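Local coordinates for bacterial regulatory proteins, TetR family (Nitrosomonas europaea, PDB 3NI7), which probably binds DNA as a two-chain transcriptional regulator, pairing a predicted helix-turn-helix motif with an all-helical C-terminal domain, at residues A[23-28]-A[52-57]; A[60-65]-A[92-97]; A[104-109]-A[158-163]; A[123-128]-A[151-156]. All blocks are in the same frame, centred on the assembly; numbering follows the deposited sequence.

Interaction 1: A[23-28]-A[52-57]; sequences TSWEAV and DELIDA
Trp25, in a loop that closes as a type I beta turn from Trp25 to Val28, has its CA 10.3 Å from that of Ile55 on helix 51-69, a spacing that a long side chain such as tryptophan can bridge. The indole does so: its CG stands anti to the backbone N (chi1 174°), which carries the six-membered ring out to the helix. CG1 and CD1 of Ile55 slant against the benzo end of the indole, 3.6 Å and 3.9 Å from Trp25 CZ2. Leu54 comes from another quarter, near the ring plane, with its CB 4.2 Å from Trp25 CH2 at the edge. The contact is thus wholly apolar and buried, which suits a long apolar ring reaching aliphatic side chains across a wide gap. Lys51 pins the turn, its NZ bonding to Trp25 O while also making a cation-pi contact with the indole. Were this indole cut back to an alanine, a gap beside Leu54 and Ile55 would probably open and Lys51 would lose its aromatic partner. As usual in TetR proteins, helix 51-69 follows the predicted helix-turn-helix and leads into the C-terminal domain. Trp25 and Leu54 also rest on helix 7-22, through Ala20 and Ile12 respectively, whereas Met105 of helix 99-108 touches both Trp25 and Ile55.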
loop_
_atom_site.group_PDB
_atom_site.type_symbol
_atom_site.label_atom_id
_atom_site.label_comp_id
_atom_site.label_asym_id
_atom_site.label_seq_id
_atom_site.Cartn_x
_atom_site.Cartn_y
_atom_site.Cartn_z
ATOM N N THR A 23 -23.908 4.608 -12.202
ATOM C CA THR A 23 -24.473 4.451 -10.872
ATOM C C THR A 23 -23.429 4.334 -9.790
ATOM O O THR A 23 -23.063 5.331 -9.215
ATOM C CB THR A 23 -25.434 3.262 -10.842
ATOM O OG1 THR A 23 -24.719 2.061 -11.145
ATOM C CG2 THR A 23 -26.429 3.491 -11.866
ATOM N N SER A 24 -23.009 3.119 -9.495
ATOM C CA SER A 24 -21.798 2.850 -8.763
ATOM C C SER A 24 -21.498 1.372 -9.012
ATOM O O SER A 24 -22.242 0.682 -9.698
ATOM C CB SER A 24 -21.872 3.130 -7.257
ATOM O OG SER A 24 -22.908 2.410 -6.647
ATOM N N TRP A 25 -20.378 0.908 -8.486
ATOM C CA TRP A 25 -19.995 -0.482 -8.522
ATOM C C TRP A 25 -20.927 -1.272 -7.601
ATOM O O TRP A 25 -21.622 -2.227 -8.054
ATOM C CB TRP A 25 -18.539 -0.628 -8.070
ATOM C CG TRP A 25 -18.107 -1.999 -7.935
ATOM C CD1 TRP A 25 -17.734 -2.628 -6.798
ATOM C CD2 TRP A 25 -18.025 -2.953 -8.979
ATOM N NE1 TRP A 25 -17.417 -3.934 -7.070
ATOM C CE2 TRP A 25 -17.601 -4.158 -8.406
ATOM C CE3 TRP A 25 -18.275 -2.908 -10.350
ATOM C CZ2 TRP A 25 -17.425 -5.307 -9.152
ATOM C CZ3 TRP A 25 -18.104 -4.054 -11.098
ATOM C CH2 TRP A 25 -17.691 -5.233 -10.504
ATOM N N GLU A 26 -20.970 -0.887 -6.324
ATOM C CA GLU A 26 -21.882 -1.522 -5.347
ATOM C C GLU A 26 -23.271 -1.793 -5.906
ATOM O O GLU A 26 -23.816 -2.863 -5.712
ATOM C CB GLU A 26 -22.046 -0.653 -4.122
ATOM C CG GLU A 26 -22.949 -1.244 -3.073
ATOM C CD GLU A 26 -23.890 -0.220 -2.479
ATOM O OE1 GLU A 26 -23.408 0.880 -2.068
ATOM O OE2 GLU A 26 -25.112 -0.535 -2.419
ATOM N N ALA A 27 -23.820 -0.824 -6.621
ATOM C CA ALA A 27 -25.137 -0.940 -7.246
ATOM C C ALA A 27 -25.228 -1.991 -8.372
ATOM O O ALA A 27 -26.357 -2.378 -8.800
ATOM C CB ALA A 27 -25.555 0.404 -7.791
ATOM N N VAL A 28 -24.076 -2.464 -8.854
ATOM C CA VAL A 28 -24.089 -3.302 -10.043
ATOM C C VAL A 28 -24.513 -4.736 -9.735
ATOM O O VAL A 28 -23.866 -5.417 -8.933
ATOM C CB VAL A 28 -22.725 -3.399 -10.704
ATOM C CG1 VAL A 28 -22.774 -4.478 -11.794
ATOM C CG2 VAL A 28 -22.305 -2.079 -11.269
ATOM N N ASP A 52 -17.284 -10.457 -7.898
ATOM C CA ASP A 52 -15.821 -10.509 -7.835
ATOM C C ASP A 52 -15.255 -10.973 -9.158
ATOM O O ASP A 52 -14.380 -10.390 -9.660
ATOM C CB ASP A 52 -15.347 -11.541 -6.798
ATOM C CG ASP A 52 -15.537 -11.081 -5.363
ATOM O OD1 ASP A 52 -15.089 -9.940 -5.057
ATOM O OD2 ASP A 52 -16.110 -11.884 -4.554
ATOM N N GLU A 53 -15.743 -12.074 -9.706
ATOM C CA GLU A 53 -15.123 -12.663 -10.893
ATOM C C GLU A 53 -14.875 -11.603 -11.936
ATOM O O GLU A 53 -13.947 -11.745 -12.715
ATOM C CB GLU A 53 -15.967 -13.820 -11.454
ATOM C CG GLU A 53 -15.873 -15.083 -10.612
ATOM C CD GLU A 53 -16.724 -16.255 -11.138
ATOM O OE1 GLU A 53 -17.302 -16.169 -12.263
ATOM O OE2 GLU A 53 -16.838 -17.288 -10.401
ATOM N N LEU A 54 -15.700 -10.549 -11.939
ATOM C CA LEU A 54 -15.564 -9.425 -12.881
ATOM C C LEU A 54 -14.341 -8.509 -12.605
ATOM O O LEU A 54 -13.654 -8.012 -13.513
ATOM C CB LEU A 54 -16.850 -8.585 -12.876
ATOM C CG LEU A 54 -18.160 -9.234 -13.383
ATOM C CD1 LEU A 54 -19.367 -8.621 -12.691
ATOM C CD2 LEU A 54 -18.275 -9.051 -14.879
ATOM N N ILE A 55 -14.099 -8.269 -11.327
ATOM C CA ILE A 55 -12.946 -7.538 -10.907
ATOM C C ILE A 55 -11.719 -8.238 -11.475
ATOM O O ILE A 55 -10.858 -7.605 -12.143
ATOM C CB ILE A 55 -12.855 -7.409 -9.382
ATOM C CG1 ILE A 55 -14.147 -6.783 -8.842
ATOM C CG2 ILE A 55 -11.584 -6.540 -8.987
ATOM C CD1 ILE A 55 -14.107 -6.363 -7.407
ATOM N N ASP A 56 -11.650 -9.543 -11.248
ATOM C CA ASP A 56 -10.600 -10.335 -11.867
ATOM C C ASP A 56 -10.427 -10.011 -13.344
ATOM O O ASP A 56 -9.316 -9.598 -13.743
ATOM C CB ASP A 56 -10.852 -11.830 -11.709
ATOM C CG ASP A 56 -9.983 -12.429 -10.653
ATOM O OD1 ASP A 56 -8.997 -11.729 -10.297
ATOM O OD2 ASP A 56 -10.257 -13.583 -10.187
ATOM N N ALA A 57 -11.509 -10.187 -14.134
ATOM C CA ALA A 57 -11.428 -9.930 -15.586
ATOM C C ALA A 57 -10.926 -8.491 -15.922
ATOM O O ALA A 57 -10.182 -8.275 -16.900
ATOM C CB ALA A 57 -12.690 -10.178 -16.215
#

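Interaction 2: A[60-65]-A[92-97]; sequences DRADSR and LDALAV
Ala62 and Ala94 meet where helices 51-69 and 80-96 come nearest here, with their CA atoms 5.1 Å apart. Ala94 CB lies 3.7 Å from Ala62 CA, practically against the opposing backbone, and the two methyls are in contact as well. Beside them Leu95 lays a branch on the same methyl, CD2 being 3.9 Å from Ala62 CB. Arg65 approaches the Ala94 methyl with the base of its chain, its CB 4.3 Å from Ala94 CB. The short segments run closer to antiparallel than to perpendicular, at 138°, with axes 8.4 Å apart: a close helix-helix crossing in an all-alpha fold, for which alanine suits because its single methyl permits so close an approach. Further out, Leu95 is backed by Phe160 and Trp163 of helix 149-164 and by Trp58 and Phe59. Two acids of helix 51-69 are tied to another helix: Asp60 and Asp63 both form salt bridges with Arg124, and Asp63 also accepts a hydrogen bond from Trp91.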
loop_
_atom_site.group_PDB
_atom_site.type_symbol
_atom_site.label_atom_id
_atom_site.label_comp_id
_atom_site.label_asym_id
_atom_site.label_seq_id
_atom_site.Cartn_x
_atom_site.Cartn_y
_atom_site.Cartn_z
ATOM N N ASP A 60 -7.273 -8.481 -15.278
ATOM C CA ASP A 60 -6.591 -9.257 -16.303
ATOM C C ASP A 60 -6.535 -8.508 -17.597
ATOM O O ASP A 60 -5.623 -8.700 -18.402
ATOM C CB ASP A 60 -7.260 -10.586 -16.503
ATOM C CG ASP A 60 -6.761 -11.593 -15.535
ATOM O OD1 ASP A 60 -5.558 -11.436 -15.108
ATOM O OD2 ASP A 60 -7.524 -12.527 -15.195
ATOM N N ARG A 61 -7.516 -7.657 -17.823
ATOM C CA ARG A 61 -7.504 -6.928 -19.067
ATOM C C ARG A 61 -6.277 -6.005 -19.091
ATOM O O ARG A 61 -5.567 -5.926 -20.102
ATOM C CB ARG A 61 -8.811 -6.160 -19.276
ATOM C CG ARG A 61 -8.831 -5.471 -20.598
ATOM C CD ARG A 61 -10.115 -4.832 -20.833
ATOM N NE ARG A 61 -11.117 -5.830 -21.035
ATOM C CZ ARG A 61 -12.355 -5.560 -21.400
ATOM N NH1 ARG A 61 -12.722 -4.295 -21.589
ATOM N NH2 ARG A 61 -13.243 -6.577 -21.543
ATOM N N ALA A 62 -6.026 -5.316 -17.976
ATOM C CA ALA A 62 -4.806 -4.483 -17.822
ATOM C C ALA A 62 -3.540 -5.332 -18.029
ATOM O O ALA A 62 -2.761 -5.102 -18.959
ATOM C CB ALA A 62 -4.784 -3.858 -16.456
ATOM N N ASP A 63 -3.449 -6.433 -17.311
ATOM C CA ASP A 63 -2.249 -7.235 -17.377
ATOM C C ASP A 63 -1.968 -7.605 -18.829
ATOM O O ASP A 63 -0.805 -7.708 -19.219
ATOM C CB ASP A 63 -2.398 -8.499 -16.529
ATOM C CG ASP A 63 -2.507 -8.198 -15.048
ATOM O OD1 ASP A 63 -2.355 -7.018 -14.666
ATOM O OD2 ASP A 63 -2.747 -9.140 -14.264
ATOM N N SER A 64 -3.005 -7.819 -19.635
ATOM C CA SER A 64 -2.748 -8.242 -21.001
ATOM C C SER A 64 -2.314 -7.068 -21.886
ATOM O O SER A 64 -1.575 -7.265 -22.846
ATOM C CB SER A 64 -3.966 -8.874 -21.603
ATOM O OG SER A 64 -4.631 -7.821 -22.271
ATOM N N ARG A 65 -2.784 -5.855 -21.597
ATOM C CA ARG A 65 -2.247 -4.662 -22.301
ATOM C C ARG A 65 -0.760 -4.571 -22.044
ATOM O O ARG A 65 0.065 -4.476 -22.953
ATOM C CB ARG A 65 -2.977 -3.356 -21.906
ATOM C CG ARG A 65 -4.293 -3.108 -22.761
ATOM C CD ARG A 65 -3.968 -2.850 -24.289
ATOM N NE ARG A 65 -2.959 -1.756 -24.477
ATOM C CZ ARG A 65 -1.651 -1.893 -24.782
ATOM N NH1 ARG A 65 -0.902 -0.800 -24.892
ATOM N NH2 ARG A 65 -1.070 -3.079 -24.997
ATOM N N LEU A 92 -1.915 1.198 -15.818
ATOM C CA LEU A 92 -2.834 2.175 -15.212
ATOM C C LEU A 92 -3.722 2.869 -16.228
ATOM O O LEU A 92 -4.878 3.172 -15.937
ATOM C CB LEU A 92 -2.097 3.148 -14.358
ATOM C CG LEU A 92 -1.580 2.509 -13.057
ATOM C CD1 LEU A 92 -0.307 3.231 -12.590
ATOM C CD2 LEU A 92 -2.642 2.549 -11.975
ATOM N N ASP A 93 -3.205 3.052 -17.433
ATOM C CA ASP A 93 -4.003 3.567 -18.521
ATOM C C ASP A 93 -5.155 2.597 -18.859
ATOM O O ASP A 93 -6.306 2.992 -19.034
ATOM C CB ASP A 93 -3.125 3.833 -19.743
ATOM C CG ASP A 93 -2.275 5.095 -19.587
ATOM O OD1 ASP A 93 -2.349 5.773 -18.526
ATOM O OD2 ASP A 93 -1.514 5.405 -20.530
ATOM N N ALA A 94 -4.824 1.313 -18.933
ATOM C CA ALA A 94 -5.805 0.314 -19.137
ATOM C C ALA A 94 -6.932 0.489 -18.107
ATOM O O ALA A 94 -8.143 0.616 -18.452
ATOM C CB ALA A 94 -5.183 -1.024 -19.013
ATOM N N LEU A 95 -6.548 0.513 -16.841
ATOM C CA LEU A 95 -7.546 0.673 -15.775
ATOM C C LEU A 95 -8.222 2.007 -15.883
ATOM O O LEU A 95 -9.389 2.159 -15.540
ATOM C CB LEU A 95 -6.889 0.577 -14.394
ATOM C CG LEU A 95 -6.220 -0.790 -14.117
ATOM C CD1 LEU A 95 -5.448 -0.870 -12.788
ATOM C CD2 LEU A 95 -7.260 -1.870 -14.172
ATOM N N ALA A 96 -7.458 2.984 -16.367
ATOM C CA ALA A 96 -7.957 4.384 -16.427
ATOM C C ALA A 96 -9.220 4.547 -17.296
ATOM O O ALA A 96 -9.891 5.583 -17.211
ATOM C CB ALA A 96 -6.904 5.339 -16.952
ATOM N N VAL A 97 -9.518 3.546 -18.141
ATOM C CA VAL A 97 -10.685 3.616 -19.018
ATOM C C VAL A 97 -11.850 3.956 -18.052
ATOM O O VAL A 97 -12.770 4.747 -18.381
ATOM C CB VAL A 97 -10.810 2.368 -19.920
ATOM C CG1 VAL A 97 -12.120 2.367 -20.547
ATOM C CG2 VAL A 97 -9.761 2.320 -21.015
#

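Interaction 3: A[104-109]-A[158-163]; sequences QMIMSK and MTFFFW
Within the all-helical C-terminal part of this TetR-family chain, Ile106 on helix 99-108 packs against two successive aromatics, Phe160 and Phe161, on helix 149-164. The helices stand well apart, with the CA atoms of Ile106 and Phe161 separated by 9.6 Å, so large side chains have to fill the interval. Ile106 suits the place because its branching at CB serves both rings. CG1, beside the backbone N (chi1 -67°), reaches Phe160 CZ at 4.3 Å, while CG2 meets Phe161 CZ at 4.0 Å. Each methyl or methylene arrives at a slant near the far end of its ring. The two phenylalanines fare differently: Phe160 is buried, whereas Phe161 lies at the exposed margin of the contact. The close contacts between the segments are carbon to carbon. Phe160 goes on inward to Leu92 of helix 80-96, and its ring meets that of Trp91 with the planes at about 55°. Ile106 also rests on Phe59 of helix 51-69. Farther round helix 149-164, Phe162 stacks with Phe177 of helix 172-187 and packs on Glu111 of the second subunit.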
loop_
_atom_site.group_PDB
_atom_site.type_symbol
_atom_site.label_atom_id
_atom_site.label_comp_id
_atom_site.label_asym_id
_atom_site.label_seq_id
_atom_site.Cartn_x
_atom_site.Cartn_y
_atom_site.Cartn_z
ATOM N N GLN A 104 -13.487 2.175 -6.889
ATOM C CA GLN A 104 -14.581 1.617 -6.118
ATOM C C GLN A 104 -14.381 0.122 -5.899
ATOM O O GLN A 104 -14.564 -0.382 -4.790
ATOM C CB GLN A 104 -15.901 1.915 -6.813
ATOM C CG GLN A 104 -16.303 3.390 -6.652
ATOM C CD GLN A 104 -17.614 3.758 -7.381
ATOM O OE1 GLN A 104 -17.857 3.314 -8.506
ATOM N NE2 GLN A 104 -18.457 4.562 -6.729
HETATM N N MSE A 105 -13.959 -0.571 -6.948
HETATM C CA MSE A 105 -13.659 -1.995 -6.845
HETATM C C MSE A 105 -12.677 -2.340 -5.718
HETATM O O MSE A 105 -12.851 -3.365 -5.019
HETATM C CB MSE A 105 -13.049 -2.513 -8.150
HETATM C CG MSE A 105 -14.035 -2.654 -9.296
HETATM SE SE MSE A 105 -13.180 -3.116 -11.022
HETATM C CE MSE A 105 -14.810 -3.679 -11.966
ATOM N N ILE A 106 -11.663 -1.481 -5.558
ATOM C CA ILE A 106 -10.602 -1.698 -4.600
ATOM C C ILE A 106 -11.076 -1.282 -3.208
ATOM O O ILE A 106 -10.954 -2.058 -2.263
ATOM C CB ILE A 106 -9.310 -0.957 -4.991
ATOM C CG1 ILE A 106 -8.717 -1.553 -6.272
ATOM C CG2 ILE A 106 -8.291 -1.043 -3.897
ATOM C CD1 ILE A 106 -8.547 -3.063 -6.233
HETATM N N MSE A 107 -11.643 -0.086 -3.070
HETATM C CA MSE A 107 -12.212 0.317 -1.770
HETATM C C MSE A 107 -13.131 -0.777 -1.277
HETATM O O MSE A 107 -13.172 -1.061 -0.093
HETATM C CB MSE A 107 -13.005 1.642 -1.828
HETATM C CG MSE A 107 -12.180 2.912 -2.116
HETATM SE SE MSE A 107 -10.303 2.703 -1.393
HETATM C CE MSE A 107 -9.512 4.559 -1.544
ATOM N N SER A 108 -13.766 -1.426 -2.236
ATOM C CA SER A 108 -14.775 -2.422 -1.989
ATOM C C SER A 108 -14.285 -3.535 -1.111
ATOM O O SER A 108 -14.940 -3.894 -0.157
ATOM C CB SER A 108 -15.143 -3.037 -3.317
ATOM O OG SER A 108 -16.142 -4.012 -3.108
ATOM N N LYS A 109 -13.164 -4.119 -1.473
ATOM C CA LYS A 109 -12.622 -5.188 -0.691
ATOM C C LYS A 109 -11.814 -4.583 0.408
ATOM O O LYS A 109 -10.609 -4.667 0.389
ATOM C CB LYS A 109 -11.697 -6.014 -1.547
ATOM C CG LYS A 109 -11.622 -5.555 -2.954
ATOM C CD LYS A 109 -10.870 -6.579 -3.741
ATOM C CE LYS A 109 -10.205 -6.010 -4.952
ATOM N NZ LYS A 109 -9.511 -7.076 -5.706
HETATM N N MSE A 158 2.234 2.343 -3.973
HETATM C CA MSE A 158 1.982 3.758 -3.674
HETATM C C MSE A 158 1.492 4.512 -4.887
HETATM O O MSE A 158 0.508 5.261 -4.824
HETATM C CB MSE A 158 3.226 4.438 -3.215
HETATM C CG MSE A 158 3.383 4.593 -1.737
HETATM SE SE MSE A 158 4.996 5.841 -1.581
HETATM C CE MSE A 158 4.902 6.204 0.382
ATOM N N THR A 159 2.160 4.288 -6.006
ATOM C CA THR A 159 1.770 4.953 -7.222
ATOM C C THR A 159 0.314 4.651 -7.511
ATOM O O THR A 159 -0.448 5.538 -7.897
ATOM C CB THR A 159 2.576 4.464 -8.373
ATOM O OG1 THR A 159 3.946 4.613 -8.046
ATOM C CG2 THR A 159 2.291 5.265 -9.612
ATOM N N PHE A 160 -0.051 3.377 -7.323
ATOM C CA PHE A 160 -1.396 2.894 -7.610
ATOM C C PHE A 160 -2.443 3.653 -6.835
ATOM O O PHE A 160 -3.378 4.217 -7.411
ATOM C CB PHE A 160 -1.483 1.426 -7.269
ATOM C CG PHE A 160 -2.780 0.804 -7.646
ATOM C CD1 PHE A 160 -3.369 1.086 -8.867
ATOM C CD2 PHE A 160 -3.413 -0.058 -6.796
ATOM C CE1 PHE A 160 -4.548 0.547 -9.212
ATOM C CE2 PHE A 160 -4.569 -0.595 -7.152
ATOM C CZ PHE A 160 -5.146 -0.286 -8.367
ATOM N N PHE A 161 -2.253 3.677 -5.523
ATOM C CA PHE A 161 -3.167 4.390 -4.660
ATOM C C PHE A 161 -3.187 5.883 -4.928
ATOM O O PHE A 161 -4.276 6.479 -4.939
ATOM C CB PHE A 161 -2.916 4.034 -3.202
ATOM C CG PHE A 161 -3.651 2.759 -2.801
ATOM C CD1 PHE A 161 -4.929 2.821 -2.239
ATOM C CD2 PHE A 161 -3.098 1.488 -3.076
ATOM C CE1 PHE A 161 -5.615 1.645 -1.904
ATOM C CE2 PHE A 161 -3.768 0.315 -2.738
ATOM C CZ PHE A 161 -5.026 0.389 -2.154
ATOM N N PHE A 162 -2.017 6.464 -5.216
ATOM C CA PHE A 162 -1.923 7.877 -5.626
ATOM C C PHE A 162 -2.664 8.133 -6.954
ATOM O O PHE A 162 -3.349 9.130 -7.105
ATOM C CB PHE A 162 -0.439 8.278 -5.747
ATOM C CG PHE A 162 -0.206 9.665 -6.258
ATOM C CD1 PHE A 162 -0.010 10.713 -5.377
ATOM C CD2 PHE A 162 -0.172 9.930 -7.635
ATOM C CE1 PHE A 162 0.218 12.040 -5.863
ATOM C CE2 PHE A 162 0.040 11.250 -8.136
ATOM C CZ PHE A 162 0.238 12.297 -7.241
ATOM N N TRP A 163 -2.506 7.231 -7.915
ATOM C CA TRP A 163 -3.151 7.345 -9.240
ATOM C C TRP A 163 -4.667 7.372 -9.180
ATOM O O TRP A 163 -5.344 8.003 -10.016
ATOM C CB TRP A 163 -2.737 6.155 -10.098
ATOM C CG TRP A 163 -3.571 5.858 -11.279
ATOM C CD1 TRP A 163 -3.380 6.297 -12.555
ATOM C CD2 TRP A 163 -4.674 4.969 -11.319
ATOM N NE1 TRP A 163 -4.313 5.757 -13.389
ATOM C CE2 TRP A 163 -5.124 4.924 -12.660
ATOM C CE3 TRP A 163 -5.329 4.197 -10.351
ATOM C CZ2 TRP A 163 -6.222 4.165 -13.055
ATOM C CZ3 TRP A 163 -6.419 3.440 -10.741
ATOM C CH2 TRP A 163 -6.858 3.429 -12.089
#

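Interaction 4: A[123-128]-A[151-156]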
loop_
_atom_site.group_PDB
_atom_site.type_symbol
_atom_site.label_atom_id
_atom_site.label_comp_id
_atom_site.label_asym_id
_atom_site.label_seq_id
_atom_site.Cartn_x
_atom_site.Cartn_y
_atom_site.Cartn_z
HETATM N N MSE A 123 -1.555 -12.067 -3.857
HETATM C CA MSE A 123 -0.775 -12.944 -4.732
HETATM C C MSE A 123 -0.676 -12.285 -6.100
HETATM O O MSE A 123 0.384 -12.278 -6.758
HETATM C CB MSE A 123 -1.361 -14.340 -4.772
HETATM C CG MSE A 123 -1.411 -15.018 -3.377
HETATM SE SE MSE A 123 0.360 -15.413 -2.468
HETATM C CE MSE A 123 0.386 -17.383 -2.963
ATOM N N ARG A 124 -1.760 -11.627 -6.487
ATOM C CA ARG A 124 -1.773 -10.956 -7.781
ATOM C C ARG A 124 -0.684 -9.917 -7.825
ATOM O O ARG A 124 0.122 -9.863 -8.749
ATOM C CB ARG A 124 -3.121 -10.305 -8.053
ATOM C CG ARG A 124 -3.419 -10.126 -9.551
ATOM C CD ARG A 124 -4.569 -9.120 -9.841
ATOM N NE ARG A 124 -5.613 -9.746 -10.682
ATOM C CZ ARG A 124 -5.486 -9.981 -11.985
ATOM N NH1 ARG A 124 -6.449 -10.569 -12.638
ATOM N NH2 ARG A 124 -4.393 -9.636 -12.635
ATOM N N VAL A 125 -0.635 -9.120 -6.779
ATOM C CA VAL A 125 0.411 -8.128 -6.650
ATOM C C VAL A 125 1.798 -8.736 -6.857
ATOM O O VAL A 125 2.571 -8.225 -7.654
ATOM C CB VAL A 125 0.337 -7.457 -5.273
ATOM C CG1 VAL A 125 1.633 -6.789 -4.923
ATOM C CG2 VAL A 125 -0.805 -6.454 -5.234
ATOM N N SER A 126 2.115 -9.819 -6.150
ATOM C CA SER A 126 3.448 -10.396 -6.223
ATOM C C SER A 126 3.766 -10.825 -7.632
ATOM O O SER A 126 4.777 -10.434 -8.181
ATOM C CB SER A 126 3.618 -11.579 -5.284
ATOM O OG SER A 126 3.449 -11.162 -3.953
ATOM N N ARG A 127 2.891 -11.599 -8.258
ATOM C CA ARG A 127 3.193 -12.053 -9.622
ATOM C C ARG A 127 3.411 -10.852 -10.500
ATOM O O ARG A 127 4.304 -10.837 -11.340
ATOM C CB ARG A 127 2.082 -12.887 -10.245
ATOM C CG ARG A 127 2.584 -13.563 -11.593
ATOM C CD ARG A 127 1.458 -14.296 -12.402
ATOM N NE ARG A 127 1.940 -15.169 -13.500
ATOM C CZ ARG A 127 2.265 -14.761 -14.736
ATOM N NH1 ARG A 127 2.206 -13.467 -15.071
ATOM N NH2 ARG A 127 2.662 -15.655 -15.643
ATOM N N THR A 128 2.555 -9.856 -10.321
ATOM C CA THR A 128 2.607 -8.661 -11.178
ATOM C C THR A 128 3.946 -7.957 -11.037
ATOM O O THR A 128 4.660 -7.700 -12.012
ATOM C CB THR A 128 1.495 -7.666 -10.837
ATOM O OG1 THR A 128 0.228 -8.348 -10.679
ATOM C CG2 THR A 128 1.398 -6.671 -11.933
ATOM N N THR A 151 11.174 -2.490 -2.705
ATOM C CA THR A 151 11.184 -1.097 -3.068
ATOM C C THR A 151 10.195 -0.991 -4.183
ATOM O O THR A 151 9.170 -0.275 -4.106
ATOM C CB THR A 151 12.568 -0.643 -3.530
ATOM O OG1 THR A 151 13.477 -0.715 -2.426
ATOM C CG2 THR A 151 12.521 0.745 -4.057
ATOM N N LEU A 152 10.481 -1.743 -5.224
ATOM C CA LEU A 152 9.569 -1.759 -6.364
ATOM C C LEU A 152 8.121 -2.094 -5.954
ATOM O O LEU A 152 7.190 -1.544 -6.497
ATOM C CB LEU A 152 10.029 -2.796 -7.349
ATOM C CG LEU A 152 9.162 -2.921 -8.565
ATOM C CD1 LEU A 152 8.858 -1.571 -9.146
ATOM C CD2 LEU A 152 9.941 -3.821 -9.496
ATOM N N THR A 153 7.932 -2.962 -4.988
ATOM C CA THR A 153 6.568 -3.234 -4.578
ATOM C C THR A 153 5.998 -2.001 -3.944
ATOM O O THR A 153 4.877 -1.588 -4.270
ATOM C CB THR A 153 6.425 -4.415 -3.561
ATOM O OG1 THR A 153 6.856 -5.631 -4.183
ATOM C CG2 THR A 153 4.986 -4.581 -3.169
ATOM N N THR A 154 6.767 -1.423 -3.026
ATOM C CA THR A 154 6.267 -0.311 -2.266
ATOM C C THR A 154 5.952 0.794 -3.218
ATOM O O THR A 154 5.009 1.529 -3.021
ATOM C CB THR A 154 7.260 0.138 -1.260
ATOM O OG1 THR A 154 7.443 -0.932 -0.308
ATOM C CG2 THR A 154 6.759 1.400 -0.551
ATOM N N ILE A 155 6.722 0.885 -4.289
ATOM C CA ILE A 155 6.476 1.940 -5.272
ATOM C C ILE A 155 5.239 1.650 -6.084
ATOM O O ILE A 155 4.427 2.541 -6.379
ATOM C CB ILE A 155 7.691 2.193 -6.221
ATOM C CG1 ILE A 155 8.889 2.806 -5.434
ATOM C CG2 ILE A 155 7.298 3.162 -7.324
ATOM C CD1 ILE A 155 10.299 2.631 -6.093
ATOM N N TYR A 156 5.085 0.399 -6.467
ATOM C CA TYR A 156 3.957 0.062 -7.337
ATOM C C TYR A 156 2.653 0.221 -6.570
ATOM O O TYR A 156 1.748 0.899 -6.996
ATOM C CB TYR A 156 4.173 -1.270 -7.936
ATOM C CG TYR A 156 3.000 -1.904 -8.551
ATOM C CD1 TYR A 156 2.646 -1.684 -9.883
ATOM C CD2 TYR A 156 2.277 -2.843 -7.822
ATOM C CE1 TYR A 156 1.534 -2.353 -10.452
ATOM C CE2 TYR A 156 1.183 -3.495 -8.360
ATOM C CZ TYR A 156 0.823 -3.258 -9.659
ATOM O OH TYR A 156 -0.258 -4.003 -10.073
#
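The ring of Tyr156 receives Thr128 at its phenolic end, where Thr128 CG2 comes in at a slant, 3.6 Å from Tyr156 OH and 4.1 Å from Tyr156 CZ. Elsewhere the ring meets that of Trp91, with planes at about 45°. The Thr128 and Tyr156 side chains cross at about a right angle, the tyrosine spanning the gap between helices 115-135 and 149-164 because its CG is anti to the backbone N (chi1 165°). Threonine suits the facing site: its methyl packs against the phenolic end while its hydroxyl, OG1, turns back toward Arg124 O. That hydrogen bond is modelled as very short, so its exact length is doubtful, but it would give a buried hydroxyl a partner within its own helix. Thr153 is arranged in much the same way, bonding OG1 to Glu149 O and offering its methyl, CG2, to Val125 CG1 at 4.4 Å, a looser touch. Both helices share in the dimer interface, where Ser126 OG is hydrogen-bonded to Thr151 OG1 of the second subunit, a bond repeated the other way round. Within the chain, Thr128 rests on Met66 of helix 51-69, and Ile155 packs on helix 172-187.

How the interactions relate
Helix 51-69 serves interactions 1 and 2 in turn, and helix 149-164 serves interactions 3 and 4. Interactions 1 and 4 are buried, whereas 2 and 3 are only partly so, although 2 lies nearest the centre of the chain. Interactions 1 to 3 are apolar packing; 4 sets a methyl against a phenolic hydroxyl. Small alanines allow a close crossing in interaction 2, while aromatics span wider gaps in 1 and 3, and a tyrosine with threonines does so in 4. Interaction 1 belongs to the probable DNA-binding part and abuts interaction 3 through Trp25 and Met105; Leu92 and Leu95 join 2 to 3. Charge links 2 to 4, through Arg124. Interactions 3 and 4 alone reach the second subunit.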